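Local coordinates for protein GrgF (Penicillium sp. sh18, PDB 6LZH) that acts as a polyketide transferase of the alpha/beta hydrolase fold in the biosynthesis of the fungal furanone gregatin A, at residues G23-A28 and G60-L65; D93-F98 and D128-A133. All blocks are in the same frame, centred on the assembly; numbering follows the deposited sequence.

Contact 1 of 2, residues G23-A28 and G60-L65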
loop_
_atom_site.group_PDB
_atom_site.type_symbol
_atom_site.label_atom_id
_atom_site.label_comp_id
_atom_site.label_asym_id
_atom_site.label_seq_id
_atom_site.Cartn_x
_atom_site.Cartn_y
_atom_site.Cartn_z
ATOM N N GLY A 23 8.274 -23.309 0.756
ATOM C CA GLY A 23 9.393 -23.090 1.629
ATOM C C GLY A 23 9.788 -24.346 2.360
ATOM O O GLY A 23 9.455 -25.467 1.955
ATOM N N TRP A 24 10.495 -24.126 3.454
ATOM C CA TRP A 24 11.115 -25.182 4.230
ATOM C C TRP A 24 10.667 -25.056 5.668
ATOM O O TRP A 24 10.638 -23.956 6.223
ATOM C CB TRP A 24 12.648 -25.105 4.180
ATOM C CG TRP A 24 13.247 -25.504 2.877
ATOM C CD1 TRP A 24 12.800 -26.485 2.032
ATOM C CD2 TRP A 24 14.420 -24.953 2.270
ATOM N NE1 TRP A 24 13.616 -26.565 0.937
ATOM C CE2 TRP A 24 14.618 -25.636 1.054
ATOM C CE3 TRP A 24 15.316 -23.934 2.631
ATOM C CZ2 TRP A 24 15.684 -25.347 0.197
ATOM C CZ3 TRP A 24 16.373 -23.649 1.781
ATOM C CH2 TRP A 24 16.547 -24.356 0.574
ATOM N N LEU A 25 10.348 -26.195 6.266
ATOM C CA LEU A 25 10.005 -26.296 7.669
ATOM C C LEU A 25 11.147 -27.004 8.387
ATOM O O LEU A 25 11.548 -28.097 7.975
ATOM C CB LEU A 25 8.695 -27.068 7.827
ATOM C CG LEU A 25 8.193 -27.336 9.241
ATOM C CD1 LEU A 25 7.847 -26.035 9.911
ATOM C CD2 LEU A 25 6.969 -28.261 9.183
ATOM N N PHE A 26 11.683 -26.377 9.441
ATOM C CA PHE A 26 12.717 -26.966 10.299
ATOM C C PHE A 26 12.081 -27.308 11.645
ATOM O O PHE A 26 12.040 -26.463 12.559
ATOM C CB PHE A 26 13.913 -26.020 10.483
ATOM C CG PHE A 26 14.621 -25.656 9.192
ATOM C CD1 PHE A 26 14.074 -24.712 8.323
ATOM C CD2 PHE A 26 15.833 -26.256 8.845
ATOM C CE1 PHE A 26 14.720 -24.379 7.135
ATOM C CE2 PHE A 26 16.491 -25.908 7.670
ATOM C CZ PHE A 26 15.933 -24.977 6.817
ATOM N N PRO A 27 11.547 -28.521 11.811
ATOM C CA PRO A 27 10.800 -28.836 13.033
ATOM C C PRO A 27 11.708 -29.023 14.230
ATOM O O PRO A 27 12.745 -29.687 14.153
ATOM C CB PRO A 27 10.080 -30.146 12.683
ATOM C CG PRO A 27 10.875 -30.726 11.577
ATOM C CD PRO A 27 11.380 -29.560 10.781
ATOM N N ALA A 28 11.296 -28.434 15.350
ATOM C CA ALA A 28 11.904 -28.749 16.631
ATOM C C ALA A 28 11.499 -30.158 17.059
ATOM O O ALA A 28 10.569 -30.754 16.513
ATOM C CB ALA A 28 11.477 -27.749 17.700
ATOM N N GLY A 60 15.359 -25.574 19.865
ATOM C CA GLY A 60 13.977 -25.832 20.215
ATOM C C GLY A 60 12.941 -24.984 19.514
ATOM O O GLY A 60 11.759 -25.043 19.887
ATOM N N ILE A 61 13.320 -24.214 18.500
ATOM C CA ILE A 61 12.374 -23.351 17.799
ATOM C C ILE A 61 12.092 -23.927 16.418
ATOM O O ILE A 61 13.014 -24.079 15.607
ATOM C CB ILE A 61 12.898 -21.912 17.672
ATOM C CG1 ILE A 61 13.125 -21.302 19.051
ATOM C CG2 ILE A 61 11.915 -21.081 16.832
ATOM C CD1 ILE A 61 14.126 -20.155 19.032
ATOM N N THR A 62 10.812 -24.197 16.133
ATOM C CA THR A 62 10.408 -24.646 14.802
ATOM C C THR A 62 10.395 -23.473 13.830
ATOM O O THR A 62 9.700 -22.477 14.056
ATOM C CB THR A 62 9.029 -25.316 14.850
ATOM O OG1 THR A 62 9.112 -26.532 15.602
ATOM C CG2 THR A 62 8.558 -25.675 13.457
ATOM N N CYS A 63 11.149 -23.587 12.736
ATOM C CA CYS A 63 11.310 -22.477 11.807
ATOM C C CYS A 63 10.643 -22.763 10.466
ATOM O O CYS A 63 10.716 -23.880 9.937
ATOM C CB CYS A 63 12.805 -22.162 11.592
ATOM S SG CYS A 63 13.623 -21.627 13.123
ATOM N N LEU A 64 9.963 -21.739 9.949
ATOM C CA LEU A 64 9.392 -21.713 8.605
ATOM C C LEU A 64 10.183 -20.700 7.784
ATOM O O LEU A 64 10.279 -19.523 8.157
ATOM C CB LEU A 64 7.907 -21.320 8.629
ATOM C CG LEU A 64 7.273 -21.104 7.243
ATOM C CD1 LEU A 64 7.254 -22.411 6.388
ATOM C CD2 LEU A 64 5.880 -20.510 7.364
ATOM N N LEU A 65 10.768 -21.156 6.685
ATOM C CA LEU A 65 11.549 -20.299 5.802
ATOM C C LEU A 65 10.958 -20.443 4.412
ATOM O O LEU A 65 10.976 -21.541 3.853
ATOM C CB LEU A 65 13.023 -20.734 5.832
ATOM C CG LEU A 65 14.049 -20.067 4.949
ATOM C CD1 LEU A 65 13.934 -18.574 5.112
ATOM C CD2 LEU A 65 15.471 -20.571 5.305
#

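Contact 2 of 2, residues D93-F98 and D128-A133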
loop_
_atom_site.group_PDB
_atom_site.type_symbol
_atom_site.label_atom_id
_atom_site.label_comp_id
_atom_site.label_asym_id
_atom_site.label_seq_id
_atom_site.Cartn_x
_atom_site.Cartn_y
_atom_site.Cartn_z
ATOM N N ASP A 93 -0.871 -14.753 6.593
ATOM C CA ASP A 93 -1.332 -16.052 6.113
ATOM C C ASP A 93 -0.390 -17.158 6.574
ATOM O O ASP A 93 -0.830 -18.275 6.884
ATOM C CB ASP A 93 -1.452 -16.036 4.581
ATOM C CG ASP A 93 -2.510 -15.058 4.095
ATOM O OD1 ASP A 93 -3.401 -14.722 4.908
ATOM O OD2 ASP A 93 -2.442 -14.616 2.907
ATOM N N ALA A 94 0.902 -16.854 6.654
ATOM C CA ALA A 94 1.854 -17.830 7.176
ATOM C C ALA A 94 1.581 -18.137 8.646
ATOM O O ALA A 94 1.612 -19.302 9.057
ATOM C CB ALA A 94 3.282 -17.311 6.979
ATOM N N VAL A 95 1.291 -17.104 9.450
ATOM C CA VAL A 95 0.959 -17.324 10.859
ATOM C C VAL A 95 -0.284 -18.212 10.974
ATOM O O VAL A 95 -0.316 -19.163 11.763
ATOM C CB VAL A 95 0.765 -15.973 11.578
ATOM C CG1 VAL A 95 -0.006 -16.147 12.902
ATOM C CG2 VAL A 95 2.103 -15.261 11.803
ATOM N N THR A 96 -1.316 -17.917 10.177
ATOM C CA THR A 96 -2.533 -18.736 10.146
ATOM C C THR A 96 -2.211 -20.196 9.868
ATOM O O THR A 96 -2.681 -21.093 10.575
ATOM C CB THR A 96 -3.487 -18.197 9.077
ATOM O OG1 THR A 96 -3.884 -16.872 9.433
ATOM C CG2 THR A 96 -4.721 -19.094 8.922
ATOM N N TRP A 97 -1.425 -20.443 8.821
ATOM C CA TRP A 97 -0.981 -21.797 8.495
ATOM C C TRP A 97 -0.219 -22.431 9.655
ATOM O O TRP A 97 -0.492 -23.575 10.053
ATOM C CB TRP A 97 -0.101 -21.740 7.242
ATOM C CG TRP A 97 0.461 -23.039 6.811
ATOM C CD1 TRP A 97 -0.175 -24.010 6.092
ATOM C CD2 TRP A 97 1.792 -23.518 7.050
ATOM N NE1 TRP A 97 0.683 -25.075 5.875
ATOM C CE2 TRP A 97 1.894 -24.791 6.453
ATOM C CE3 TRP A 97 2.907 -22.991 7.708
ATOM C CZ2 TRP A 97 3.063 -25.547 6.502
ATOM C CZ3 TRP A 97 4.072 -23.739 7.754
ATOM C CH2 TRP A 97 4.141 -25.004 7.153
ATOM N N PHE A 98 0.759 -21.702 10.204
ATOM C CA PHE A 98 1.679 -22.296 11.168
ATOM C C PHE A 98 0.963 -22.736 12.433
ATOM O O PHE A 98 1.323 -23.764 13.023
ATOM C CB PHE A 98 2.796 -21.301 11.519
ATOM C CG PHE A 98 4.088 -21.967 11.859
ATOM C CD1 PHE A 98 4.122 -23.349 11.908
ATOM C CD2 PHE A 98 5.251 -21.258 12.086
ATOM C CE1 PHE A 98 5.271 -24.020 12.190
ATOM C CE2 PHE A 98 6.443 -21.949 12.378
ATOM C CZ PHE A 98 6.426 -23.330 12.429
ATOM N N ASP A 128 -0.564 -7.641 13.331
ATOM C CA ASP A 128 -1.017 -8.985 13.687
ATOM C C ASP A 128 -0.649 -9.299 15.134
ATOM O O ASP A 128 0.466 -9.745 15.421
ATOM C CB ASP A 128 -0.417 -10.012 12.727
ATOM C CG ASP A 128 -0.973 -11.407 12.941
ATOM O OD1 ASP A 128 -1.885 -11.562 13.790
ATOM O OD2 ASP A 128 -0.490 -12.344 12.258
ATOM N N LYS A 129 -1.603 -9.117 16.047
ATOM C CA LYS A 129 -1.338 -9.375 17.461
ATOM C C LYS A 129 -1.310 -10.861 17.815
ATOM O O LYS A 129 -1.119 -11.190 18.991
ATOM C CB LYS A 129 -2.379 -8.641 18.325
ATOM C CG LYS A 129 -2.281 -7.142 18.195
ATOM C CD LYS A 129 -0.900 -6.658 18.605
ATOM C CE LYS A 129 -0.593 -5.315 17.965
ATOM N NZ LYS A 129 0.640 -5.330 17.139
ATOM N N ARG A 130 -1.510 -11.764 16.843
ATOM C CA ARG A 130 -1.211 -13.172 17.073
ATOM C C ARG A 130 0.288 -13.434 17.131
ATOM O O ARG A 130 0.695 -14.507 17.582
ATOM C CB ARG A 130 -1.841 -14.043 15.980
ATOM C CG ARG A 130 -3.369 -13.842 15.837
ATOM C CD ARG A 130 -3.883 -14.525 14.577
ATOM N NE ARG A 130 -3.187 -14.021 13.394
ATOM C CZ ARG A 130 -3.211 -14.613 12.204
ATOM N NH1 ARG A 130 -3.919 -15.732 12.023
ATOM N NH2 ARG A 130 -2.531 -14.078 11.193
ATOM N N VAL A 131 1.113 -12.488 16.689
ATOM C CA VAL A 131 2.564 -12.646 16.722
ATOM C C VAL A 131 3.043 -12.356 18.138
ATOM O O VAL A 131 2.661 -11.340 18.734
ATOM C CB VAL A 131 3.222 -11.711 15.685
ATOM C CG1 VAL A 131 4.733 -11.666 15.851
ATOM C CG2 VAL A 131 2.822 -12.138 14.264
ATOM N N ALA A 132 3.879 -13.243 18.686
ATOM C CA ALA A 132 4.331 -13.080 20.058
ATOM C C ALA A 132 5.551 -12.179 20.178
ATOM O O ALA A 132 5.753 -11.573 21.235
ATOM C CB ALA A 132 4.631 -14.446 20.679
ATOM N N ALA A 133 6.346 -12.053 19.113
ATOM C CA ALA A 133 7.605 -11.310 19.154
ATOM C C ALA A 133 8.103 -11.157 17.726
ATOM O O ALA A 133 7.761 -11.954 16.856
ATOM C CB ALA A 133 8.662 -12.023 20.021
#

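Contact 1 of 2, residues G23-A28 and G60-L65
The carbonyl oxygen of Cys63 is where Phe26 and Leu25 close on the neighbouring strand. The N-H of Phe26 reaches it in the carbonyl plane and almost straight, Phe26 N to Cys63 O 2.7 Å with 176° at the hydrogen. Leu25 offers its CA-H to the same oxygen, Leu25 CA to Cys63 O 3.4 Å, and the Phe26 ring presents its edge to it. Cys63 N returns the bond to Phe26 O at 3.0 Å. One pair further on, Leu25 and Leu64 form a non-hydrogen-bonded pair, their backbones bonded instead to the strands on their outer sides (Leu25 to Ser9, Leu64 to Leu35); then Trp24 and Leu65 bond again in both directions, Trp24 N to Leu65 O 2.7 Å.

Past the end of strand 20-26 a side chain takes over. Thr62 OG1 sits beside its own backbone N (chi1 -66°) and accepts the N-H of Ala28 at 2.9 Å, while Thr62 CG2 packs on Leu25 CD1 at 3.6 Å. An alanine at Thr62 would probably leave the Ala28 N-H without its acceptor and open a gap beside Leu25 CD1. Ala28 CB also rests on Gly60 O, 3.5 Å away, and Gly60 is the C-prime residue of the Schellman motif that ends helix 49-58.

Trp24, Phe26, Cys63 and Leu65 share one face of the sheet, where Phe26 CE1 lies 4.2 Å from Leu65 CB. Helix 49-58 packs on this side through Ala53, Phe56 and Leu49; Leu25 and Leu64 meet Phe98 of helix 84-99 on the other. Strand 9-14 flanks 20-26, and 32-38 flanks 62-66. The pair is thus the step from the antiparallel second strand to the parallel strands of the central sheet, as in the alpha/beta hydrolase fold.

Contact 2 of 2, residues D93-F98 and D128-A133
Arg130 and Thr96 make the hydrogen bond across this contact: Arg130 NH1 points to Thr96 OG1 at 2.8 Å, nearly straight (175°) and in the guanidinium plane. The same hydroxyl is hydrogen-bonded to His92 O one turn back, an oxygen that also accepts from Arg130 NH2.

The charged pairing lies within the loop. Arg130 grips Asp128 side-on with two nitrogens, NE to Asp128 OD1 at 2.8 Å, on the syn side, and NH2 to Asp128 OD2 at 2.9 Å, from above the carboxylate plane. The bend at chi3 (-57°) brings NE round to the acid. Asp128 OD1 takes a second donor, the backbone Arg130 N at 3.1 Å. With carboxylate and hydroxyl both at its edge, the guanidinium is probably held against rotation.

Van der Waals contact comes from Val95: its CG1 stands over the centre of the guanidinium face, 3.6 Å from Arg130 CZ, and its CG2 makes an apolar contact with Val131 CG2 at 4.0 Å, the two valines crossing at about a right angle. Met158 of the second subunit packs on both Asp128 and Arg130, so the ion pair forms part of the contact between the subunits.

The loop shape is an Asx turn at Asp128 combined with a type I beta turn, which leads from helix 116-127 toward strand 133-137 and joins that connection to helix 84-99.

Both contacts are buried, their centres about 14 Å apart, and helix 84-99 ties them together. Phe98 CZ packs on Thr62 CG2 at 3.3 Å, and Trp97 CZ3 lies 3.7 Å from Leu64 CD1, so the helix of contact 2 covers one face of the strand pair of contact 1. The chemistry differs with place. Contact 1, inside the central sheet, is mainly backbone hydrogen bonding with mostly apolar side chains on both faces of the sheet. Contact 2, between a helix and a loop, depends on side chains: an arginine, its acid, a hydroxyl and two valines. It also borders the second subunit, whereas no other chain of the assembly touches contact 1.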